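Local coordinates for decaprenyl diphosphate synthase (Rhodobacter capsulatus, PDB 3MZV), which probably makes long all-trans polyprenyl diphosphates from farnesyl and isopentenyl diphosphates, using magnesium, to supply the side chain of isoprenoid quinones, at residues H75-A80 / T133-M138; A79-F84 / E142-A147. All coordinates share one frame; numbering follows the deposited sequence.

Interaction 1. Residues H75-A80 / T133-M138; sequences HVHLAA and TDTGNM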
loop_
_atom_site.group_PDB
_atom_site.type_symbol
_atom_site.label_atom_id
_atom_site.label_comp_id
_atom_site.label_asym_id
_atom_site.label_seq_id
_atom_site.Cartn_x
_atom_site.Cartn_y
_atom_site.Cartn_z
ATOM N N HIS B 75 15.405 -14.943 8.691
ATOM C CA HIS B 75 16.065 -13.728 8.216
ATOM C C HIS B 75 15.841 -13.587 6.676
ATOM O O HIS B 75 15.818 -12.486 6.141
ATOM C CB HIS B 75 17.548 -13.708 8.586
ATOM C CG HIS B 75 18.329 -14.798 7.966
ATOM N ND1 HIS B 75 17.914 -16.112 7.989
ATOM C CD2 HIS B 75 19.522 -14.788 7.317
ATOM C CE1 HIS B 75 18.795 -16.859 7.345
ATOM N NE2 HIS B 75 19.783 -16.082 6.932
ATOM N N VAL B 76 15.694 -14.707 5.998
ATOM C CA VAL B 76 15.331 -14.711 4.565
ATOM C C VAL B 76 13.955 -14.075 4.297
ATOM O O VAL B 76 13.813 -13.116 3.494
ATOM C CB VAL B 76 15.455 -16.127 3.967
ATOM C CG1 VAL B 76 15.020 -16.085 2.493
ATOM C CG2 VAL B 76 16.958 -16.591 4.057
ATOM N N HIS B 77 12.973 -14.511 5.064
ATOM C CA HIS B 77 11.626 -13.943 5.005
ATOM C C HIS B 77 11.663 -12.437 5.259
ATOM O O HIS B 77 11.034 -11.658 4.543
ATOM C CB HIS B 77 10.683 -14.588 6.016
ATOM C CG HIS B 77 10.538 -16.071 5.869
ATOM N ND1 HIS B 77 11.605 -16.937 5.982
ATOM C CD2 HIS B 77 9.445 -16.842 5.642
ATOM C CE1 HIS B 77 11.176 -18.179 5.811
ATOM N NE2 HIS B 77 9.874 -18.144 5.577
ATOM N N LEU B 78 12.412 -12.005 6.271
ATOM C CA LEU B 78 12.469 -10.594 6.603
ATOM C C LEU B 78 13.143 -9.765 5.506
ATOM O O LEU B 78 12.661 -8.665 5.166
ATOM C CB LEU B 78 13.226 -10.401 7.936
ATOM C CG LEU B 78 12.474 -10.990 9.158
ATOM C CD1 LEU B 78 13.247 -10.840 10.480
ATOM C CD2 LEU B 78 11.156 -10.309 9.286
ATOM N N ALA B 79 14.250 -10.278 4.989
ATOM C CA ALA B 79 14.970 -9.623 3.862
ATOM C C ALA B 79 14.067 -9.500 2.608
ATOM O O ALA B 79 14.039 -8.422 1.980
ATOM C CB ALA B 79 16.255 -10.311 3.541
ATOM N N ALA B 80 13.312 -10.559 2.291
ATOM C CA ALA B 80 12.356 -10.502 1.188
ATOM C C ALA B 80 11.258 -9.417 1.433
ATOM O O ALA B 80 10.909 -8.642 0.557
ATOM C CB ALA B 80 11.745 -11.829 0.951
ATOM N N THR B 133 3.995 -13.296 8.581
ATOM C CA THR B 133 3.257 -14.080 9.552
ATOM C C THR B 133 3.822 -15.513 9.697
ATOM O O THR B 133 3.697 -16.124 10.761
ATOM C CB THR B 133 1.743 -14.131 9.258
ATOM O OG1 THR B 133 1.469 -14.924 8.078
ATOM C CG2 THR B 133 1.198 -12.724 9.106
ATOM N N ASP B 134 4.480 -16.012 8.658
ATOM C CA ASP B 134 5.170 -17.299 8.752
ATOM C C ASP B 134 6.268 -17.256 9.851
ATOM O O ASP B 134 6.629 -18.286 10.392
ATOM C CB ASP B 134 5.854 -17.657 7.430
ATOM C CG ASP B 134 4.884 -17.994 6.326
ATOM O OD1 ASP B 134 3.686 -17.997 6.580
ATOM O OD2 ASP B 134 5.363 -18.230 5.189
ATOM N N THR B 135 6.800 -16.087 10.180
ATOM C CA THR B 135 7.865 -16.038 11.160
ATOM C C THR B 135 7.334 -16.205 12.586
ATOM O O THR B 135 8.125 -16.425 13.486
ATOM C CB THR B 135 8.686 -14.712 11.132
ATOM O OG1 THR B 135 7.865 -13.643 11.584
ATOM C CG2 THR B 135 9.219 -14.380 9.769
ATOM N N GLY B 136 6.038 -15.996 12.803
ATOM C CA GLY B 136 5.466 -15.943 14.156
ATOM C C GLY B 136 5.941 -14.805 15.064
ATOM O O GLY B 136 5.611 -14.763 16.248
ATOM N N ASN B 137 6.721 -13.859 14.538
ATOM C CA ASN B 137 7.296 -12.818 15.373
ATOM C C ASN B 137 6.495 -11.518 15.169
ATOM O O ASN B 137 6.617 -10.845 14.116
ATOM C CB ASN B 137 8.791 -12.643 15.040
ATOM C CG ASN B 137 9.507 -11.775 16.008
ATOM O OD1 ASN B 137 9.210 -10.606 16.156
ATOM N ND2 ASN B 137 10.489 -12.340 16.674
ATOM N N MET B 138 5.669 -11.156 16.155
ATOM C CA MET B 138 4.886 -9.942 16.078
ATOM C C MET B 138 5.760 -8.682 16.158
ATOM O O MET B 138 5.476 -7.706 15.506
ATOM C CB MET B 138 3.758 -9.912 17.163
ATOM C CG MET B 138 4.077 -9.660 18.626
ATOM S SD MET B 138 2.580 -9.912 19.786
ATOM C CE MET B 138 2.037 -8.206 20.106
HETATM O O HOH W 1 7.582 -19.771 5.280
#
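His77 reaches from its helix to the turn at 133-138, meeting Asp134 with its ring and Thr135 with its CB. His77 CD2 is 4.1 Å from Asp134 CB, and His77 CB is 4.0 Å from Thr135 CG2. The side chains of His77 and Asp134 cross at about a right angle, with the imidazole and carboxylate planes 72° apart. Their polar atoms do not meet directly, His77 NE2 staying 4.5 Å from Asp134 OD2. A water bridges them, in the ring plane at its edge, 2.8 Å from His77 NE2; it donates to Asp134 OD2 at 2.7 Å. That same oxygen forms a salt bridge to Arg32 of helix 19-32, while Phe74 packs edge-to-face with the imidazole. This is a surface corner of the largely helical isoprenoid synthase fold, where the connection between helices 114-133 and 138-161 passes beside helix 74-96. That connection begins with a type I turn from Thr133 to Gly136, and Asn137 is the N-cap of helix 138-161, its OD1 taking the amide of Val140. Thr135 has OG1 between its own N and carbonyl carbon (chi1 68°), which turns CG2 to His77 and leaves OG1 for an ST turn: Asn137 N donates to Thr135 OG1 over 3.2 Å at a fairly straight 164°. The hydroxyl also bonds to Met132 O. With an alanine at Thr135 the turn is likely to be less firmly set, since Asn137 N and Met132 O would both be left without their hydroxyl partner and a gap would open beside His77 CB.

Interaction 2. Residues A79-F84 / E142-A147; sequences AATVEF and EILANA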
loop_
_atom_site.group_PDB
_atom_site.type_symbol
_atom_site.label_atom_id
_atom_site.label_comp_id
_atom_site.label_asym_id
_atom_site.label_seq_id
_atom_site.Cartn_x
_atom_site.Cartn_y
_atom_site.Cartn_z
ATOM N N ALA B 79 14.250 -10.278 4.989
ATOM C CA ALA B 79 14.970 -9.623 3.862
ATOM C C ALA B 79 14.067 -9.500 2.608
ATOM O O ALA B 79 14.039 -8.422 1.980
ATOM C CB ALA B 79 16.255 -10.311 3.541
ATOM N N ALA B 80 13.312 -10.559 2.291
ATOM C CA ALA B 80 12.356 -10.502 1.188
ATOM C C ALA B 80 11.258 -9.417 1.433
ATOM O O ALA B 80 10.909 -8.642 0.557
ATOM C CB ALA B 80 11.745 -11.829 0.951
ATOM N N THR B 81 10.769 -9.342 2.663
ATOM C CA THR B 81 9.765 -8.364 3.009
ATOM C C THR B 81 10.284 -6.937 2.875
ATOM O O THR B 81 9.623 -6.075 2.290
ATOM C CB THR B 81 9.187 -8.602 4.480
ATOM O OG1 THR B 81 8.610 -9.910 4.586
ATOM C CG2 THR B 81 8.167 -7.533 4.821
ATOM N N VAL B 82 11.486 -6.693 3.359
ATOM C CA VAL B 82 12.152 -5.397 3.191
ATOM C C VAL B 82 12.264 -5.032 1.690
ATOM O O VAL B 82 11.974 -3.924 1.289
ATOM C CB VAL B 82 13.537 -5.444 3.853
ATOM C CG1 VAL B 82 14.406 -4.279 3.403
ATOM C CG2 VAL B 82 13.371 -5.414 5.370
ATOM N N GLU B 83 12.615 -5.983 0.860
ATOM C CA GLU B 83 12.708 -5.706 -0.539
ATOM C C GLU B 83 11.354 -5.476 -1.189
ATOM O O GLU B 83 11.238 -4.594 -2.048
ATOM C CB GLU B 83 13.411 -6.832 -1.255
ATOM C CG GLU B 83 13.769 -6.433 -2.679
ATOM C CD GLU B 83 14.984 -5.549 -2.795
ATOM O OE1 GLU B 83 15.180 -4.598 -1.990
ATOM O OE2 GLU B 83 15.761 -5.798 -3.753
ATOM N N PHE B 84 10.349 -6.285 -0.812
ATOM C CA PHE B 84 8.970 -6.049 -1.285
ATOM C C PHE B 84 8.498 -4.631 -0.927
ATOM O O PHE B 84 7.894 -3.932 -1.752
ATOM C CB PHE B 84 7.996 -7.075 -0.700
ATOM C CG PHE B 84 7.950 -8.402 -1.445
ATOM C CD1 PHE B 84 7.771 -8.453 -2.805
ATOM C CD2 PHE B 84 7.983 -9.589 -0.738
ATOM C CE1 PHE B 84 7.658 -9.681 -3.469
ATOM C CE2 PHE B 84 7.838 -10.804 -1.367
ATOM C CZ PHE B 84 7.688 -10.847 -2.753
ATOM N N GLU B 142 5.495 -5.476 13.623
ATOM C CA GLU B 142 5.148 -4.146 14.028
ATOM C C GLU B 142 6.199 -3.129 13.534
ATOM O O GLU B 142 5.854 -2.052 13.081
ATOM C CB GLU B 142 5.001 -4.086 15.577
ATOM C CG GLU B 142 4.494 -2.764 16.165
ATOM C CD GLU B 142 5.486 -1.582 16.222
ATOM O OE1 GLU B 142 6.709 -1.774 16.248
ATOM O OE2 GLU B 142 4.990 -0.437 16.250
ATOM N N ILE B 143 7.466 -3.491 13.616
ATOM C CA ILE B 143 8.551 -2.624 13.162
ATOM C C ILE B 143 8.479 -2.328 11.667
ATOM O O ILE B 143 8.646 -1.193 11.250
ATOM C CB ILE B 143 9.909 -3.277 13.512
ATOM C CG1 ILE B 143 10.129 -3.120 15.042
ATOM C CG2 ILE B 143 11.083 -2.677 12.676
ATOM C CD1 ILE B 143 11.370 -3.778 15.648
ATOM N N LEU B 144 8.272 -3.362 10.870
ATOM C CA LEU B 144 8.227 -3.205 9.426
ATOM C C LEU B 144 6.954 -2.474 8.979
ATOM O O LEU B 144 7.004 -1.674 8.033
ATOM C CB LEU B 144 8.405 -4.544 8.763
ATOM C CG LEU B 144 9.801 -5.205 8.823
ATOM C CD1 LEU B 144 9.762 -6.574 8.211
ATOM C CD2 LEU B 144 10.819 -4.362 8.116
ATOM N N ALA B 145 5.836 -2.677 9.690
ATOM C CA ALA B 145 4.613 -1.917 9.438
ATOM C C ALA B 145 4.795 -0.452 9.734
ATOM O O ALA B 145 4.406 0.436 8.951
ATOM C CB ALA B 145 3.396 -2.512 10.271
ATOM N N ASN B 146 5.350 -0.176 10.912
ATOM C CA ASN B 146 5.644 1.197 11.272
ATOM C C ASN B 146 6.568 1.885 10.253
ATOM O O ASN B 146 6.287 3.004 9.797
ATOM C CB ASN B 146 6.236 1.259 12.689
ATOM C CG ASN B 146 6.590 2.688 13.102
ATOM O OD1 ASN B 146 5.710 3.479 13.400
ATOM N ND2 ASN B 146 7.907 3.013 13.105
ATOM N N ALA B 147 7.628 1.224 9.867
ATOM C CA ALA B 147 8.534 1.803 8.881
ATOM C C ALA B 147 7.801 2.123 7.564
ATOM O O ALA B 147 8.124 3.070 6.890
ATOM C CB ALA B 147 9.669 0.863 8.607
#
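Leu144 meets Thr81 and Val82 without any ring, amide or carboxylate at the interface, so there are no faces or edges to assign; the fit is methyl against methyl. The fork of Leu144 does the touching with both prongs. Its CD1 lies 3.9 Å from Thr81 CG2, the two side chains running oblique to each other, and its CD2 lies 3.9 Å from Val82 CG2, where the side chains cross at about a right angle. One leucine thus serves two consecutive residues of helix 74-96. All three are buried, in a core of the polyprenyl synthetase helical bundle where helices 74-96 and 138-161 pack together, with helix 114-133 covering Thr81 through Leu131 and Met132 and helix 56-67 lying against Val82. With OG1 of Thr81 anti to the carbonyl carbon (chi1 -59°), CG2 is left anti to the backbone N and meets Leu144, while OG1 turns back along its own helix to bond to His77 O, which satisfies the buried hydroxyl. On helix 138-161, Glu142 and Asn146 belong to the dimer interface instead: their side-chain oxygens accept hydrogen bonds from Gln130 and Arg127 of the second subunit, respectively.

Interactions 1 and 2 follow one another along helix 74-96, sharing Ala79 and Ala80, with centres about 9 Å apart. Their partners come in the same order later in the chain: the connection at 133-138 first, then 142-147 on the helix it introduces. Leu78 joins the two, its CD2 packing 4.1 Å from Leu144 CD1. The centre of interaction 1, at the surface, is about 21 Å from the chain's centre; that of interaction 2, buried, is about 13 Å from it. Both lie near the second subunit, so this part of the bundle borders the dimer interface. The far end of helix 74-96 runs into an aspartate-rich sequence that, as in related synthases, probably binds magnesium.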